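Local coordinates for Tubulin/ftsz, gtpase (Methanosaeta thermophila, PDB 3ZID), which binds GTP and, as a tubulin/FtsZ-type GTPase of the archaeal cytoskeleton, is thought to take part in controlling cell shape, at residues 2-7 with 105-110; 219-224 with 317-322; 278-283 with 309-314. All blocks are in the same frame, centred on the assembly; numbering follows the deposited sequence.

Interaction 1: 2-7 with 105-110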
loop_
_atom_site.group_PDB
_atom_site.type_symbol
_atom_site.label_atom_id
_atom_site.label_comp_id
_atom_site.label_asym_id
_atom_site.label_seq_id
_atom_site.Cartn_x
_atom_site.Cartn_y
_atom_site.Cartn_z
ATOM N N LEU A 2 -0.700 -12.721 -18.668
ATOM C CA LEU A 2 -0.552 -12.603 -17.233
ATOM C C LEU A 2 -1.935 -12.617 -16.603
ATOM O O LEU A 2 -2.783 -11.822 -16.981
ATOM C CB LEU A 2 0.179 -11.302 -16.904
ATOM C CG LEU A 2 0.749 -11.172 -15.491
ATOM C CD1 LEU A 2 1.618 -12.372 -15.152
ATOM C CD2 LEU A 2 1.529 -9.871 -15.356
ATOM N N ASN A 3 -2.187 -13.547 -15.689
ATOM C CA ASN A 3 -3.432 -13.526 -14.926
ATOM C C ASN A 3 -3.249 -12.740 -13.640
ATOM O O ASN A 3 -2.526 -13.167 -12.739
ATOM C CB ASN A 3 -3.894 -14.943 -14.596
ATOM C CG ASN A 3 -4.250 -15.736 -15.831
ATOM O OD1 ASN A 3 -5.332 -15.575 -16.394
ATOM N ND2 ASN A 3 -3.334 -16.594 -16.266
ATOM N N VAL A 4 -3.923 -11.601 -13.550
ATOM C CA VAL A 4 -3.743 -10.711 -12.422
ATOM C C VAL A 4 -5.030 -10.602 -11.634
ATOM O O VAL A 4 -6.105 -10.399 -12.199
ATOM C CB VAL A 4 -3.310 -9.295 -12.879
ATOM C CG1 VAL A 4 -3.005 -8.393 -11.661
ATOM C CG2 VAL A 4 -2.104 -9.384 -13.807
ATOM N N LEU A 5 -4.919 -10.728 -10.323
ATOM C CA LEU A 5 -6.061 -10.504 -9.455
ATOM C C LEU A 5 -5.775 -9.279 -8.612
ATOM O O LEU A 5 -4.702 -9.169 -8.008
ATOM C CB LEU A 5 -6.295 -11.731 -8.559
ATOM C CG LEU A 5 -7.413 -11.606 -7.516
ATOM C CD1 LEU A 5 -8.763 -11.396 -8.190
ATOM C CD2 LEU A 5 -7.462 -12.842 -6.613
ATOM N N MET A 6 -6.713 -8.339 -8.574
ATOM C CA MET A 6 -6.583 -7.197 -7.664
ATOM C C MET A 6 -7.737 -7.171 -6.678
ATOM O O MET A 6 -8.898 -7.216 -7.088
ATOM C CB MET A 6 -6.488 -5.894 -8.429
ATOM C CG MET A 6 -5.345 -5.936 -9.443
ATOM S SD MET A 6 -5.108 -4.388 -10.306
ATOM C CE MET A 6 -4.247 -3.425 -9.075
ATOM N N LEU A 7 -7.398 -7.151 -5.390
ATOM C CA LEU A 7 -8.369 -7.203 -4.290
ATOM C C LEU A 7 -8.284 -5.923 -3.484
ATOM O O LEU A 7 -7.255 -5.658 -2.856
ATOM C CB LEU A 7 -8.024 -8.363 -3.362
ATOM C CG LEU A 7 -7.992 -9.725 -4.033
ATOM C CD1 LEU A 7 -7.555 -10.807 -3.055
ATOM C CD2 LEU A 7 -9.367 -10.027 -4.593
ATOM N N LEU A 105 -0.391 -13.355 -10.435
ATOM C CA LEU A 105 0.004 -12.156 -9.718
ATOM C C LEU A 105 -1.206 -11.599 -8.981
ATOM O O LEU A 105 -2.255 -11.364 -9.576
ATOM C CB LEU A 105 0.548 -11.121 -10.721
ATOM C CG LEU A 105 0.939 -9.738 -10.204
ATOM C CD1 LEU A 105 2.048 -9.830 -9.171
ATOM C CD2 LEU A 105 1.386 -8.866 -11.381
ATOM N N ILE A 106 -1.056 -11.368 -7.688
ATOM C CA ILE A 106 -2.177 -10.899 -6.882
ATOM C C ILE A 106 -1.785 -9.661 -6.106
ATOM O O ILE A 106 -0.785 -9.658 -5.384
ATOM C CB ILE A 106 -2.695 -12.020 -5.905
ATOM C CG1 ILE A 106 -3.007 -13.321 -6.674
ATOM C CG2 ILE A 106 -3.922 -11.549 -5.133
ATOM C CD1 ILE A 106 -3.484 -14.512 -5.782
ATOM N N PHE A 107 -2.560 -8.602 -6.278
ATOM C CA PHE A 107 -2.402 -7.405 -5.465
ATOM C C PHE A 107 -3.479 -7.347 -4.417
ATOM O O PHE A 107 -4.658 -7.474 -4.734
ATOM C CB PHE A 107 -2.432 -6.147 -6.329
ATOM C CG PHE A 107 -1.246 -6.031 -7.259
ATOM C CD1 PHE A 107 0.007 -5.680 -6.770
ATOM C CD2 PHE A 107 -1.378 -6.301 -8.618
ATOM C CE1 PHE A 107 1.126 -5.562 -7.623
ATOM C CE2 PHE A 107 -0.281 -6.175 -9.488
ATOM C CZ PHE A 107 0.977 -5.827 -8.991
ATOM N N VAL A 108 -3.060 -7.183 -3.162
ATOM C CA VAL A 108 -3.990 -6.994 -2.043
ATOM C C VAL A 108 -3.835 -5.582 -1.503
ATOM O O VAL A 108 -2.826 -5.234 -0.895
ATOM C CB VAL A 108 -3.776 -8.022 -0.923
ATOM C CG1 VAL A 108 -4.800 -7.817 0.184
ATOM C CG2 VAL A 108 -3.906 -9.439 -1.488
ATOM N N MET A 109 -4.846 -4.771 -1.763
ATOM C CA MET A 109 -4.788 -3.356 -1.485
ATOM C C MET A 109 -5.662 -2.995 -0.312
ATOM O O MET A 109 -6.850 -3.301 -0.295
ATOM C CB MET A 109 -5.214 -2.598 -2.723
ATOM C CG MET A 109 -4.528 -3.137 -3.966
ATOM S SD MET A 109 -5.115 -2.268 -5.414
ATOM C CE MET A 109 -6.851 -2.626 -5.316
ATOM N N THR A 110 -5.051 -2.331 0.661
ATOM C CA THR A 110 -5.720 -1.971 1.889
ATOM C C THR A 110 -4.958 -0.855 2.611
ATOM O O THR A 110 -3.748 -0.677 2.412
ATOM C CB THR A 110 -5.827 -3.206 2.841
ATOM O OG1 THR A 110 -6.422 -2.798 4.071
ATOM C CG2 THR A 110 -4.451 -3.760 3.167
#
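Strands 3-7 and 105-110 run parallel at the middle of the Rossmann-like sheet of the tubulin/FtsZ GTPase domain. Five N-H...O=C bonds cross between them, each nearly along its C=O axis; the straightest, 174° at the hydrogen, joins Met-109 N to Leu-7 O at 2.8 Å. Side chains sort onto two faces. On one, Phe-107 turns its CD2 edge to Val-4 CG1 at 4.0 Å and to Met-6 CG, lying alongside Met-6. The Met-6 chain runs straight to SD, then bends (chi3 78°), so that CE reaches Met-109 SD at 3.9 Å. Met-109 bends the other way (chi3 -59°) and lays CE by Leu-7 O. On the other face Leu-5, its CG anti to the backbone N, sets CD2 against Ile-106 CG2 at 4.0 Å. Helices 10-30 and 186-210 cover the methionine face, and Met-109 lies close to Gly-13 of the GTP site. An alanine at Met-109 would lose the sulfur and methyl that meet Met-6 and Leu-7, and would probably loosen the packing under helix 10-30. Polar pairing between the strands is thus entirely main-chain, whereas hydrocarbon groups line both faces and the two thioethers are confined to that of Phe-107.

Interaction 2: 219-224 with 317-322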
loop_
_atom_site.group_PDB
_atom_site.type_symbol
_atom_site.label_atom_id
_atom_site.label_comp_id
_atom_site.label_asym_id
_atom_site.label_seq_id
_atom_site.Cartn_x
_atom_site.Cartn_y
_atom_site.Cartn_z
ATOM N N GLY A 219 10.091 -13.018 -12.203
ATOM C CA GLY A 219 11.246 -13.347 -11.385
ATOM C C GLY A 219 12.021 -12.159 -10.870
ATOM O O GLY A 219 12.334 -12.079 -9.675
ATOM N N ASP A 220 12.343 -11.242 -11.781
ATOM C CA ASP A 220 13.096 -10.040 -11.433
ATOM C C ASP A 220 12.309 -9.150 -10.470
ATOM O O ASP A 220 12.839 -8.657 -9.469
ATOM C CB ASP A 220 13.495 -9.266 -12.688
ATOM C CG ASP A 220 14.504 -10.022 -13.547
ATOM O OD1 ASP A 220 14.790 -11.203 -13.247
ATOM O OD2 ASP A 220 15.011 -9.431 -14.523
ATOM N N PHE A 221 11.030 -8.989 -10.754
ATOM C CA PHE A 221 10.149 -8.242 -9.873
ATOM C C PHE A 221 10.127 -8.876 -8.473
ATOM O O PHE A 221 10.304 -8.188 -7.460
ATOM C CB PHE A 221 8.752 -8.167 -10.489
ATOM C CG PHE A 221 7.748 -7.473 -9.627
ATOM C CD1 PHE A 221 7.893 -6.129 -9.314
ATOM C CD2 PHE A 221 6.633 -8.151 -9.166
ATOM C CE1 PHE A 221 6.956 -5.482 -8.513
ATOM C CE2 PHE A 221 5.689 -7.510 -8.374
ATOM C CZ PHE A 221 5.853 -6.176 -8.042
ATOM N N LYS A 222 9.948 -10.189 -8.410
ATOM C CA LYS A 222 9.953 -10.862 -7.116
ATOM C C LYS A 222 11.275 -10.657 -6.401
ATOM O O LYS A 222 11.296 -10.438 -5.193
ATOM C CB LYS A 222 9.684 -12.360 -7.261
ATOM C CG LYS A 222 8.308 -12.714 -7.769
ATOM C CD LYS A 222 8.227 -14.197 -8.078
ATOM C CE LYS A 222 8.123 -15.018 -6.803
ATOM N NZ LYS A 222 6.899 -14.681 -6.029
ATOM N N THR A 223 12.372 -10.738 -7.147
ATOM C CA THR A 223 13.717 -10.560 -6.578
ATOM C C THR A 223 13.870 -9.206 -5.874
ATOM O O THR A 223 14.443 -9.122 -4.786
ATOM C CB THR A 223 14.809 -10.693 -7.674
ATOM O OG1 THR A 223 14.869 -12.049 -8.141
ATOM C CG2 THR A 223 16.172 -10.277 -7.143
ATOM N N VAL A 224 13.388 -8.149 -6.514
ATOM C CA VAL A 224 13.361 -6.823 -5.908
ATOM C C VAL A 224 12.459 -6.809 -4.664
ATOM O O VAL A 224 12.896 -6.432 -3.592
ATOM C CB VAL A 224 12.901 -5.747 -6.923
ATOM C CG1 VAL A 224 12.692 -4.413 -6.229
ATOM C CG2 VAL A 224 13.929 -5.609 -8.043
ATOM N N LEU A 317 8.907 4.197 -14.317
ATOM C CA LEU A 317 8.453 3.580 -13.092
ATOM C C LEU A 317 9.639 2.962 -12.380
ATOM O O LEU A 317 10.425 2.235 -12.965
ATOM C CB LEU A 317 7.411 2.507 -13.385
ATOM C CG LEU A 317 6.923 1.753 -12.134
ATOM C CD1 LEU A 317 5.887 2.561 -11.438
ATOM C CD2 LEU A 317 6.355 0.409 -12.538
ATOM N N SER A 318 9.745 3.237 -11.097
ATOM C CA SER A 318 10.761 2.594 -10.290
ATOM C C SER A 318 10.107 1.728 -9.210
ATOM O O SER A 318 9.153 2.141 -8.548
ATOM C CB SER A 318 11.684 3.649 -9.672
ATOM O OG SER A 318 10.941 4.568 -8.881
ATOM N N VAL A 319 10.602 0.512 -9.065
ATOM C CA VAL A 319 10.134 -0.364 -8.006
ATOM C C VAL A 319 11.317 -0.461 -7.090
ATOM O O VAL A 319 12.375 -0.910 -7.496
ATOM C CB VAL A 319 9.724 -1.765 -8.516
ATOM C CG1 VAL A 319 9.180 -2.628 -7.352
ATOM C CG2 VAL A 319 8.690 -1.648 -9.677
ATOM N N LEU A 320 11.146 0.006 -5.862
ATOM C CA LEU A 320 12.231 0.048 -4.885
ATOM C C LEU A 320 11.981 -0.955 -3.780
ATOM O O LEU A 320 10.846 -1.187 -3.380
ATOM C CB LEU A 320 12.323 1.416 -4.233
ATOM C CG LEU A 320 12.677 2.598 -5.116
ATOM C CD1 LEU A 320 12.813 3.842 -4.245
ATOM C CD2 LEU A 320 13.965 2.305 -5.863
ATOM N N SER A 321 13.061 -1.563 -3.321
ATOM C CA SER A 321 13.074 -2.406 -2.147
ATOM C C SER A 321 13.910 -1.718 -1.069
ATOM O O SER A 321 15.005 -1.243 -1.360
ATOM C CB SER A 321 13.709 -3.751 -2.527
ATOM O OG SER A 321 13.922 -4.579 -1.407
ATOM N N LEU A 322 13.423 -1.683 0.173
ATOM C CA LEU A 322 14.112 -0.943 1.240
ATOM C C LEU A 322 15.052 -1.824 2.055
ATOM O O LEU A 322 14.726 -2.973 2.349
ATOM C CB LEU A 322 13.100 -0.281 2.179
ATOM C CG LEU A 322 12.179 0.696 1.443
ATOM C CD1 LEU A 322 11.222 1.390 2.409
ATOM C CD2 LEU A 322 13.017 1.715 0.626
#
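Helix 219-224 lies over strand 317-322 with its axis 9.0 Å away and inclined by 40°, and the two backbones draw nearest at Val-224 and Ser-321, whose CA atoms are 5.8 Å apart. Phe-221 and Val-224 of the helix meet Val-319 and Ser-321 of the strand. Val-319 rises from the strand toward the helix, and its CG1 is met by both helical residues. From one of them, Phe-221, comes a ring edge: CG is anti to the backbone N (chi1 177°) and carries the ring out toward the strand, where CE1 stands 3.8 Å from Val-319 CG1. The two side chains cross at about a right angle. From the other comes a methyl group. Val-224 CG1, likewise anti to its own N, lies 4.1 Å from Val-319 CG1 and also rests on the strand backbone, 3.7 Å from Val-319 O. The arrangement is a helix packed on the mixed sheet that follows the GTPase domain in the tubulin/FtsZ fold, and Phe-221 extends it by touching Leu-204 and Leu-208 of the long helix 186-210 and Met-274 of the adjacent strand. Farther along, Ser-321 comes against the carbonyl of Val-224, with OG 3.0 Å from Val-224 O, and its CB is 3.9 Å from Val-224 CG1. On the helix itself Thr-223 turns its hydroxyl back, OG1 donating to Gly-219 O at 3.0 Å from above the carbonyl plane, so that this oxygen is gripped twice, the second donor being Thr-223 N. Lys-222, which points elsewhere, bends at its last two torsions to place NZ in a salt bridge with Asp-169 and a hydrogen bond to Thr-136 in the GTPase domain.

Interaction 3: 278-283 with 309-314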
loop_
_atom_site.group_PDB
_atom_site.type_symbol
_atom_site.label_atom_id
_atom_site.label_comp_id
_atom_site.label_asym_id
_atom_site.label_seq_id
_atom_site.Cartn_x
_atom_site.Cartn_y
_atom_site.Cartn_z
ATOM N N GLN A 278 9.404 3.773 -20.395
ATOM C CA GLN A 278 8.396 3.574 -21.418
ATOM C C GLN A 278 8.234 4.831 -22.243
ATOM O O GLN A 278 8.143 5.921 -21.688
ATOM C CB GLN A 278 7.061 3.217 -20.769
ATOM C CG GLN A 278 5.936 2.977 -21.751
ATOM C CD GLN A 278 4.652 2.561 -21.046
ATOM O OE1 GLN A 278 4.081 3.316 -20.269
ATOM N NE2 GLN A 278 4.223 1.336 -21.289
ATOM N N GLY A 279 8.148 4.685 -23.562
ATOM C CA GLY A 279 7.896 5.842 -24.400
ATOM C C GLY A 279 8.139 5.554 -25.870
ATOM O O GLY A 279 8.495 4.429 -26.219
ATOM N N SER A 280 7.910 6.555 -26.722
ATOM C CA SER A 280 8.156 6.400 -28.161
ATOM C C SER A 280 9.588 5.982 -28.401
ATOM O O SER A 280 10.498 6.411 -27.701
ATOM C CB SER A 280 7.842 7.686 -28.927
ATOM O OG SER A 280 6.479 8.036 -28.787
ATOM N N ARG A 281 9.783 5.146 -29.409
ATOM C CA ARG A 281 11.087 4.568 -29.695
ATOM C C ARG A 281 12.150 5.673 -29.883
ATOM O O ARG A 281 13.311 5.521 -29.494
ATOM C CB ARG A 281 10.980 3.689 -30.956
ATOM C CG ARG A 281 12.230 2.927 -31.357
ATOM C CD ARG A 281 12.012 2.226 -32.714
ATOM N NE ARG A 281 10.955 1.220 -32.712
ATOM C CZ ARG A 281 11.072 -0.036 -32.274
ATOM N NH1 ARG A 281 12.221 -0.503 -31.781
ATOM N NH2 ARG A 281 10.024 -0.841 -32.342
ATOM N N GLU A 282 11.765 6.790 -30.491
ATOM C CA GLU A 282 12.774 7.807 -30.794
ATOM C C GLU A 282 13.377 8.414 -29.517
ATOM O O GLU A 282 14.466 8.949 -29.535
ATOM C CB GLU A 282 12.234 8.890 -31.734
ATOM C CG GLU A 282 11.057 9.688 -31.194
ATOM C CD GLU A 282 9.713 9.053 -31.530
ATOM O OE1 GLU A 282 9.675 7.831 -31.853
ATOM O OE2 GLU A 282 8.697 9.793 -31.463
ATOM N N TYR A 283 12.672 8.309 -28.404
ATOM C CA TYR A 283 13.207 8.807 -27.147
ATOM C C TYR A 283 14.135 7.835 -26.439
ATOM O O TYR A 283 14.760 8.209 -25.450
ATOM C CB TYR A 283 12.072 9.139 -26.203
ATOM C CG TYR A 283 11.205 10.269 -26.673
ATOM C CD1 TYR A 283 11.761 11.500 -27.014
ATOM C CD2 TYR A 283 9.825 10.126 -26.732
ATOM C CE1 TYR A 283 10.970 12.557 -27.416
ATOM C CE2 TYR A 283 9.026 11.176 -27.135
ATOM C CZ TYR A 283 9.607 12.391 -27.477
ATOM O OH TYR A 283 8.813 13.439 -27.873
ATOM N N ILE A 309 8.421 -0.009 -25.408
ATOM C CA ILE A 309 8.082 0.913 -26.459
ATOM C C ILE A 309 6.585 1.110 -26.517
ATOM O O ILE A 309 5.820 0.160 -26.634
ATOM C CB ILE A 309 8.630 0.438 -27.801
ATOM C CG1 ILE A 309 10.136 0.206 -27.652
ATOM C CG2 ILE A 309 8.272 1.464 -28.920
ATOM C CD1 ILE A 309 10.788 -0.357 -28.847
ATOM N N LYS A 310 6.172 2.359 -26.423
ATOM C CA LYS A 310 4.771 2.690 -26.500
ATOM C C LYS A 310 4.723 4.177 -26.780
ATOM O O LYS A 310 5.382 4.964 -26.093
ATOM C CB LYS A 310 4.062 2.363 -25.177
ATOM C CG LYS A 310 2.564 2.601 -25.207
ATOM C CD LYS A 310 1.982 2.551 -23.786
ATOM C CE LYS A 310 0.492 2.884 -23.743
ATOM N NZ LYS A 310 0.002 2.984 -22.335
ATOM N N LYS A 311 3.944 4.558 -27.784
ATOM C CA LYS A 311 3.859 5.951 -28.212
ATOM C C LYS A 311 3.568 6.935 -27.081
ATOM O O LYS A 311 2.563 6.829 -26.381
ATOM C CB LYS A 311 2.823 6.114 -29.334
ATOM C CG LYS A 311 2.735 7.536 -29.894
ATOM C CD LYS A 311 1.894 7.591 -31.164
ATOM C CE LYS A 311 1.863 8.994 -31.782
ATOM N NZ LYS A 311 3.220 9.452 -32.211
ATOM N N GLY A 312 4.468 7.899 -26.910
ATOM C CA GLY A 312 4.264 8.947 -25.933
ATOM C C GLY A 312 5.558 9.524 -25.420
ATOM O O GLY A 312 6.634 8.968 -25.631
ATOM N N GLU A 313 5.443 10.639 -24.712
ATOM C CA GLU A 313 6.576 11.231 -24.021
ATOM C C GLU A 313 6.977 10.243 -22.924
ATOM O O GLU A 313 6.122 9.611 -22.320
ATOM C CB GLU A 313 6.187 12.584 -23.434
ATOM C CG GLU A 313 5.435 13.493 -24.410
ATOM C CD GLU A 313 6.236 13.773 -25.663
ATOM O OE1 GLU A 313 7.426 14.126 -25.545
ATOM O OE2 GLU A 313 5.684 13.635 -26.772
ATOM N N PRO A 314 8.282 10.067 -22.713
ATOM C CA PRO A 314 8.754 9.028 -21.800
ATOM C C PRO A 314 8.268 9.172 -20.354
ATOM O O PRO A 314 8.083 10.278 -19.858
ATOM C CB PRO A 314 10.278 9.146 -21.875
ATOM C CG PRO A 314 10.542 10.503 -22.526
ATOM C CD PRO A 314 9.388 10.765 -23.400
#
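Ser-280 and Gly-312 bind each other twice, and this exchange organises the contact between residues 278-283 and 309-314. Ser-280 N donates to Gly-312 O at 2.9 Å, arriving in the carbonyl plane on a lone pair and nearly straight (171°). In return Gly-312 N donates to Ser-280 OG at 2.8 Å; the hydroxyl is within reach because it sits beside its own backbone N, anti to the carbonyl carbon. A third bond, Lys-310 N to Gly-279 O at 3.1 Å, is less ideally placed, with the donor 64° out of the carbonyl plane. Ser-280 O is used inward, accepting from Tyr-283 N at 3.0 Å in the short 3-10 turn. That turn brings the Tyr-283 ring over Pro-314, whose CD lies 3.9 Å from the ring centroid in a CH-pi contact, while Gly-312 O approaches the ring edge. Tyr-283 OH is 2.8 Å from Glu-313 OE1, the ring and carboxylate planes being turned 70° apart. Gly-279 is extended to the point where a CB would strike Pro-314 CA and crowd the preceding carbonyl, so glycine suits the position sterically. At the outer side Ile-309 CD1 lies over one face of the Arg-281 guanidinium, 3.3 Å from NH1. The extended Gln-278 side chain crosses that of Lys-310 obliquely. Gln-278 NE2 lies 3.6 Å from Lys-310 CD and makes a weak hydrogen bond to Glu-206 OE1, and Gln-278 OE1 accepts from Arg-315 NE. Lys-310 NZ forms a salt bridge with Glu-206 of helix 186-210, which fastens the loop to that helix. Strands 270-279 and 302-309 are parallel neighbours ending here together, so loop 310-314 passes over the end of strand 270-279 to begin strand 315-322 on its other side.

How the interactions relate
From the N terminus, interaction 1 closes first: strand 3-7 pairs with 105-110 after 97 intervening residues, completing the middle of the parallel GTPase sheet before either other contact opens. The chain then runs on to helix 219-224, which waits for strand 317-322 to close interaction 2. Within that span interaction 3 opens at 278 and closes at 314, so it is enclosed by interaction 2, and no loops cross. Interactions 2 and 3 both involve the mixed sheet, one at the helix lying over it and the other at the turns where its strands end; their centres are about 22 Å apart. Interaction 1 belongs to the other sheet, its centre about 16 Å from that of interaction 2.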